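Local coordinates for DUF4276 family protein (Pyrococcus horikoshii, PDB 2P62), which is of unknown function but belongs to a Toprim-like family, and so may bind metal and act on nucleic acids as its relatives do, at residues V74-S77 with V78-V82; V94-D97 with V98-N102; H217-R220 with E221-I224. One frame throughout, in Å; residues are numbered along the deposited sequence.

Contact 1 of 3, residues V74-S77 with V78-V82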
# COMPACT_ATOMS: atom_id res chain seq x y z
N VAL A 74 -6.53 -24.25 1.78
CA VAL A 74 -5.29 -24.22 2.54
C VAL A 74 -5.35 -25.11 3.77
O VAL A 74 -4.38 -25.80 4.09
CB VAL A 74 -4.97 -22.79 2.99
CG1 VAL A 74 -3.76 -22.79 3.92
CG2 VAL A 74 -4.71 -21.92 1.78
N LEU A 75 -6.49 -25.10 4.46
CA LEU A 75 -6.68 -25.90 5.66
C LEU A 75 -6.64 -27.38 5.36
O LEU A 75 -6.05 -28.16 6.11
CB LEU A 75 -8.03 -25.56 6.31
CG LEU A 75 -8.04 -24.42 7.32
CD1 LEU A 75 -9.48 -24.04 7.70
CD2 LEU A 75 -7.27 -24.86 8.56
N LYS A 76 -7.27 -27.76 4.26
CA LYS A 76 -7.31 -29.16 3.87
C LYS A 76 -5.89 -29.67 3.62
O LYS A 76 -5.49 -30.70 4.17
CB LYS A 76 -8.17 -29.33 2.62
CG LYS A 76 -8.55 -30.75 2.33
CD LYS A 76 -9.40 -30.85 1.07
CE LYS A 76 -9.94 -32.27 0.90
NZ LYS A 76 -8.84 -33.29 0.98
N SER A 77 -5.13 -28.94 2.82
CA SER A 77 -3.76 -29.31 2.53
C SER A 77 -2.96 -29.48 3.80
O SER A 77 -2.44 -30.56 4.08
CB SER A 77 -3.09 -28.25 1.66
OG SER A 77 -3.85 -27.95 0.51
N VAL A 78 -2.84 -28.40 4.58
CA VAL A 78 -2.06 -28.44 5.81
C VAL A 78 -2.48 -29.62 6.70
O VAL A 78 -1.64 -30.40 7.14
CB VAL A 78 -2.16 -27.10 6.61
CG1 VAL A 78 -1.37 -27.21 7.89
CG2 VAL A 78 -1.59 -25.95 5.78
N LEU A 79 -3.78 -29.74 6.95
CA LEU A 79 -4.33 -30.82 7.77
C LEU A 79 -3.97 -32.20 7.22
O LEU A 79 -3.60 -33.10 7.97
CB LEU A 79 -5.85 -30.69 7.85
CG LEU A 79 -6.52 -30.10 9.09
CD1 LEU A 79 -5.68 -29.01 9.71
CD2 LEU A 79 -7.88 -29.58 8.67
N ASP A 80 -4.11 -32.39 5.91
CA ASP A 80 -3.77 -33.68 5.31
C ASP A 80 -2.26 -33.91 5.45
O ASP A 80 -1.82 -35.01 5.79
CB ASP A 80 -4.20 -33.72 3.83
CG ASP A 80 -5.72 -33.90 3.65
OD1 ASP A 80 -6.23 -33.56 2.56
OD2 ASP A 80 -6.41 -34.40 4.57
N SER A 81 -1.46 -32.87 5.20
CA SER A 81 -0.02 -33.00 5.33
C SER A 81 0.33 -33.39 6.77
O SER A 81 1.23 -34.20 7.00
CB SER A 81 0.68 -31.69 4.95
OG SER A 81 0.42 -31.34 3.60
N VAL A 82 -0.38 -32.83 7.75
CA VAL A 82 -0.11 -33.16 9.14
C VAL A 82 -0.50 -34.62 9.42
O VAL A 82 0.22 -35.34 10.11
CB VAL A 82 -0.87 -32.22 10.12
CG1 VAL A 82 -0.66 -32.68 11.57
CG2 VAL A 82 -0.38 -30.79 9.96
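The D80 carboxylate is touched by K76 from two sides. Over one face of the carboxylate stands the backbone carbonyl of its own helical turn, with K76 O 3.3 Å from D80 CG. At its rim the ammonium of K76 arrives, NZ lying 3.1 Å from D80 OD1 on the syn lone pair, the side of the other oxygen, in a salt bridge spanning one helical turn (i to i+4). The lysine chain runs straight away from the backbone, with CG anti to the backbone N (chi1 -166°), and bends at its last torsion, which brings NZ back toward the edge of the acid. OD2 has a second cation, R115, so the carboxylate is gripped by two positive charges and its rotation is probably fixed; the pair would also be expected to keep it ionised. Beneath run the i to i+4 bonds of the helix: V78 N to V74 O, L79 N to L75 O at 2.9 Å, D80 N to K76 O and S81 N to S77 O at 2.7 Å. S81 OG bonds to K41 O; it also stands 3.0 Å from S77 O, but its one proton cannot be assigned to both, and S77 OG turns back to K73 O. On the apolar side V74 CG1 meets V78 CG2 at 4.3 Å, a loose methyl contact, while the L79 side chain folds over L75 O. Helix 71-84 is thus amphipathic: L75 rests on V92 and V78 and V82 on V89 of strand 89-97, V74 touches F44 and E66, and L79 packs on L112 and R115.

Contact 2 of 3, residues V94-D97 with V98-N102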
# COMPACT_ATOMS: atom_id res chain seq x y z
N VAL A 94 -7.07 -18.37 12.60
CA VAL A 94 -7.81 -17.78 11.49
C VAL A 94 -8.46 -16.50 12.02
O VAL A 94 -9.37 -16.56 12.84
CB VAL A 94 -8.88 -18.75 10.96
CG1 VAL A 94 -9.60 -18.14 9.76
CG2 VAL A 94 -8.23 -20.07 10.56
N VAL A 95 -7.96 -15.36 11.57
CA VAL A 95 -8.44 -14.06 12.02
C VAL A 95 -9.26 -13.33 10.98
O VAL A 95 -8.83 -13.16 9.83
CB VAL A 95 -7.26 -13.17 12.43
CG1 VAL A 95 -7.75 -11.77 12.83
CG2 VAL A 95 -6.50 -13.84 13.58
N ARG A 96 -10.44 -12.88 11.40
CA ARG A 96 -11.34 -12.17 10.51
C ARG A 96 -12.15 -11.15 11.29
O ARG A 96 -12.47 -11.37 12.46
CB ARG A 96 -12.31 -13.15 9.82
CG ARG A 96 -13.25 -12.47 8.84
CD ARG A 96 -14.17 -13.43 8.12
NE ARG A 96 -15.27 -13.90 8.97
CZ ARG A 96 -16.25 -14.69 8.56
NH1 ARG A 96 -16.29 -15.12 7.31
NH2 ARG A 96 -17.20 -15.07 9.41
N ASP A 97 -12.47 -10.02 10.67
CA ASP A 97 -13.27 -9.01 11.35
C ASP A 97 -14.58 -9.68 11.73
O ASP A 97 -15.05 -10.59 11.05
CB ASP A 97 -13.62 -7.83 10.44
CG ASP A 97 -12.41 -7.02 10.01
OD1 ASP A 97 -11.43 -6.93 10.78
OD2 ASP A 97 -12.47 -6.43 8.90
N VAL A 98 -15.17 -9.21 12.83
CA VAL A 98 -16.44 -9.72 13.30
C VAL A 98 -17.54 -9.36 12.29
O VAL A 98 -18.45 -10.15 12.04
CB VAL A 98 -16.75 -9.10 14.69
CG1 VAL A 98 -18.18 -9.43 15.12
CG2 VAL A 98 -15.75 -9.63 15.72
N ASP A 99 -17.43 -8.17 11.69
CA ASP A 99 -18.38 -7.65 10.69
C ASP A 99 -18.69 -8.56 9.52
O ASP A 99 -19.84 -8.68 9.11
CB ASP A 99 -17.84 -6.38 10.06
CG ASP A 99 -17.92 -5.22 10.98
OD1 ASP A 99 -17.32 -4.17 10.64
OD2 ASP A 99 -18.58 -5.35 12.03
N GLU A 100 -17.65 -9.15 8.96
CA GLU A 100 -17.80 -10.01 7.81
C GLU A 100 -18.49 -11.31 8.14
O GLU A 100 -18.30 -11.89 9.21
CB GLU A 100 -16.44 -10.28 7.18
CG GLU A 100 -15.55 -9.06 7.03
CD GLU A 100 -14.31 -9.34 6.21
OE1 GLU A 100 -13.67 -10.39 6.43
OE2 GLU A 100 -13.97 -8.51 5.34
N GLY A 101 -19.31 -11.76 7.19
CA GLY A 101 -20.05 -13.01 7.31
C GLY A 101 -20.68 -13.29 8.66
O GLY A 101 -21.13 -12.39 9.36
N ASN A 102 -20.73 -14.57 9.01
CA ASN A 102 -21.30 -14.97 10.28
C ASN A 102 -20.20 -15.14 11.32
O ASN A 102 -19.08 -14.66 11.12
CB ASN A 102 -22.09 -16.27 10.12
CG ASN A 102 -23.40 -16.05 9.39
OD1 ASN A 102 -24.30 -15.32 9.86
ND2 ASN A 102 -23.53 -16.68 8.22
O HOH W 1 -19.12 -16.12 7.01
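The turn leaving strand 89-97 of this Toprim-like fold holds R96 against E100 and carries D97 and D99 in the Asp-x-Asp spacing that in Toprim relatives binds metal, and may do so here. R96 extends from the strand, CG anti to its own N (chi1 -178°), then kinks at chi3 (76°), laying its guanidinium under the backbone of the turn. E100 O sits over one guanidinium face, while N102 O lies at the edge, near the plane. The E100 side chain slants across, OE1 3.2 Å from R96 CG and its carboxylate turned 85° to the guanidinium; R96 NE and E100 OE1 stay 4.6 Å apart, too far for a salt bridge. W107 adds a cation-pi contact to R96. D97 bonds through OD1 to L152 N; its CB is 4.1 Å from E100 CG, and D97 OD2 lies 4.4 Å from E100 OE2, two like charges, while E100 OE1 lies near E9 OE1 and makes a weak, long ion pair with K68. A side chain at G101 would run into R96 NH1. Water 1 closes the turn, accepting a bond from R96 NH1 at 3.0 Å and another from N102 N at 3.0 Å.

Contact 3 of 3, residues H217-R220 with E221-I224; sequences HRNR and ELLI
N219 and L222 meet at the corner between helix 204-218 and helix 220-229, where N219 holds the N-cap position of the second helix. Among backbone bonds, I224 N to R220 O is a regular helical one at 3.1 Å and nearly straight (167°). L222 N to N219 O, also 3.1 Å, is bent to 131° and weak, an i to i+3 bond. The N219 side chain crosses that of L222 at about a right angle, CG anti to the backbone N (chi1 -170°), and this places its amide beside the first turn, N219 CG lying 3.3 Å from L222 CB. The two ends of the amide cannot be told apart with confidence. With an alanine in place of N219, the N-terminal end of helix 220-229 would probably lose its polar N-cap side chain, and L222 CB its flat neighbour. Apolar contacts hold the corner on the side facing helix 204-218: L222 rests on M215, and L223 on M215 and I216, so the second helix packs back on the first; L222 also touches D163. Charged groups lie on the outer side. R218 makes a salt bridge with D163. R220 stretches straight from CG to NE, with E221 OE2 at the edge of its guanidinium but 4.3 Å from R220 NH1, too far apart for a salt bridge. The same arginine crosses I224 obliquely and touches L24, its aliphatic part reaching I224 through CG; nearest of all is the cationic end, with R220 NH1 3.4 Å from I224 CD1.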
# COMPACT_ATOMS: atom_id res chain seq x y z
N HIS A 217 7.91 2.12 22.35
CA HIS A 217 9.05 2.82 22.89
C HIS A 217 8.69 4.02 23.78
O HIS A 217 9.37 4.25 24.78
CB HIS A 217 9.97 3.29 21.75
CG HIS A 217 10.84 2.20 21.19
ND1 HIS A 217 11.30 2.22 19.90
CD2 HIS A 217 11.34 1.08 21.76
CE1 HIS A 217 12.06 1.16 19.69
NE2 HIS A 217 12.10 0.45 20.81
N ARG A 218 7.64 4.76 23.44
CA ARG A 218 7.28 5.93 24.26
C ARG A 218 6.31 5.64 25.40
O ARG A 218 6.38 6.29 26.44
CB ARG A 218 6.70 7.05 23.39
CG ARG A 218 5.36 6.75 22.72
CD ARG A 218 4.84 7.99 21.98
NE ARG A 218 3.75 7.68 21.05
CZ ARG A 218 2.47 7.55 21.38
NH1 ARG A 218 2.08 7.71 22.64
NH2 ARG A 218 1.57 7.25 20.45
N ASN A 219 5.41 4.68 25.20
CA ASN A 219 4.44 4.33 26.23
C ASN A 219 3.99 2.89 26.08
O ASN A 219 2.87 2.60 25.69
CB ASN A 219 3.24 5.27 26.15
CG ASN A 219 2.29 5.12 27.34
OD1 ASN A 219 1.38 5.93 27.52
ND2 ASN A 219 2.50 4.07 28.14
N ARG A 220 4.90 1.98 26.42
CA ARG A 220 4.66 0.55 26.34
C ARG A 220 3.41 0.10 27.10
O ARG A 220 2.63 -0.72 26.60
CB ARG A 220 5.88 -0.21 26.86
CG ARG A 220 5.91 -1.71 26.55
CD ARG A 220 7.32 -2.26 26.70
NE ARG A 220 7.46 -3.66 26.31
CZ ARG A 220 7.09 -4.69 27.06
NH1 ARG A 220 6.55 -4.49 28.25
NH2 ARG A 220 7.27 -5.93 26.61
N GLU A 221 3.22 0.64 28.30
CA GLU A 221 2.07 0.26 29.12
C GLU A 221 0.73 0.58 28.49
O GLU A 221 -0.26 -0.13 28.70
CB GLU A 221 2.17 0.91 30.50
CG GLU A 221 3.36 0.38 31.29
CD GLU A 221 3.45 -1.13 31.22
OE1 GLU A 221 2.46 -1.81 31.58
OE2 GLU A 221 4.51 -1.65 30.80
N LEU A 222 0.69 1.66 27.72
CA LEU A 222 -0.54 2.04 27.06
C LEU A 222 -0.95 0.94 26.06
O LEU A 222 -2.10 0.53 26.04
CB LEU A 222 -0.35 3.38 26.34
CG LEU A 222 -1.61 3.89 25.65
CD1 LEU A 222 -2.66 4.25 26.70
CD2 LEU A 222 -1.26 5.11 24.81
N LEU A 223 0.01 0.46 25.25
CA LEU A 223 -0.26 -0.58 24.26
C LEU A 223 -0.70 -1.89 24.93
O LEU A 223 -1.64 -2.55 24.49
CB LEU A 223 0.98 -0.87 23.40
CG LEU A 223 0.80 -1.99 22.36
CD1 LEU A 223 -0.03 -1.46 21.20
CD2 LEU A 223 2.16 -2.48 21.86
N ILE A 224 0.00 -2.26 26.00
CA ILE A 224 -0.32 -3.47 26.73
C ILE A 224 -1.73 -3.37 27.29
O ILE A 224 -2.50 -4.32 27.21
CB ILE A 224 0.71 -3.71 27.86
CG1 ILE A 224 2.04 -4.16 27.25
CG2 ILE A 224 0.18 -4.74 28.83
CD1 ILE A 224 3.17 -4.30 28.25

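Contact 1 is the buried one, most of its residues lying inside the fold, whereas contacts 2 and 3 are at the surface. Contacts 1 and 2 belong to successive elements, helix 71-84 and strand 89-97, which pack together, so their nearest atoms are about 5 Å apart although their centres are 22 Å apart. Contact 3 stands on the other side of the chain's centre from both, in a helical corner. Chemistry follows place: a salt bridge on the polar side of an amphipathic helix in contact 1, an acidic turn with water in contact 2 and a helix cap with loosely placed charges in contact 3.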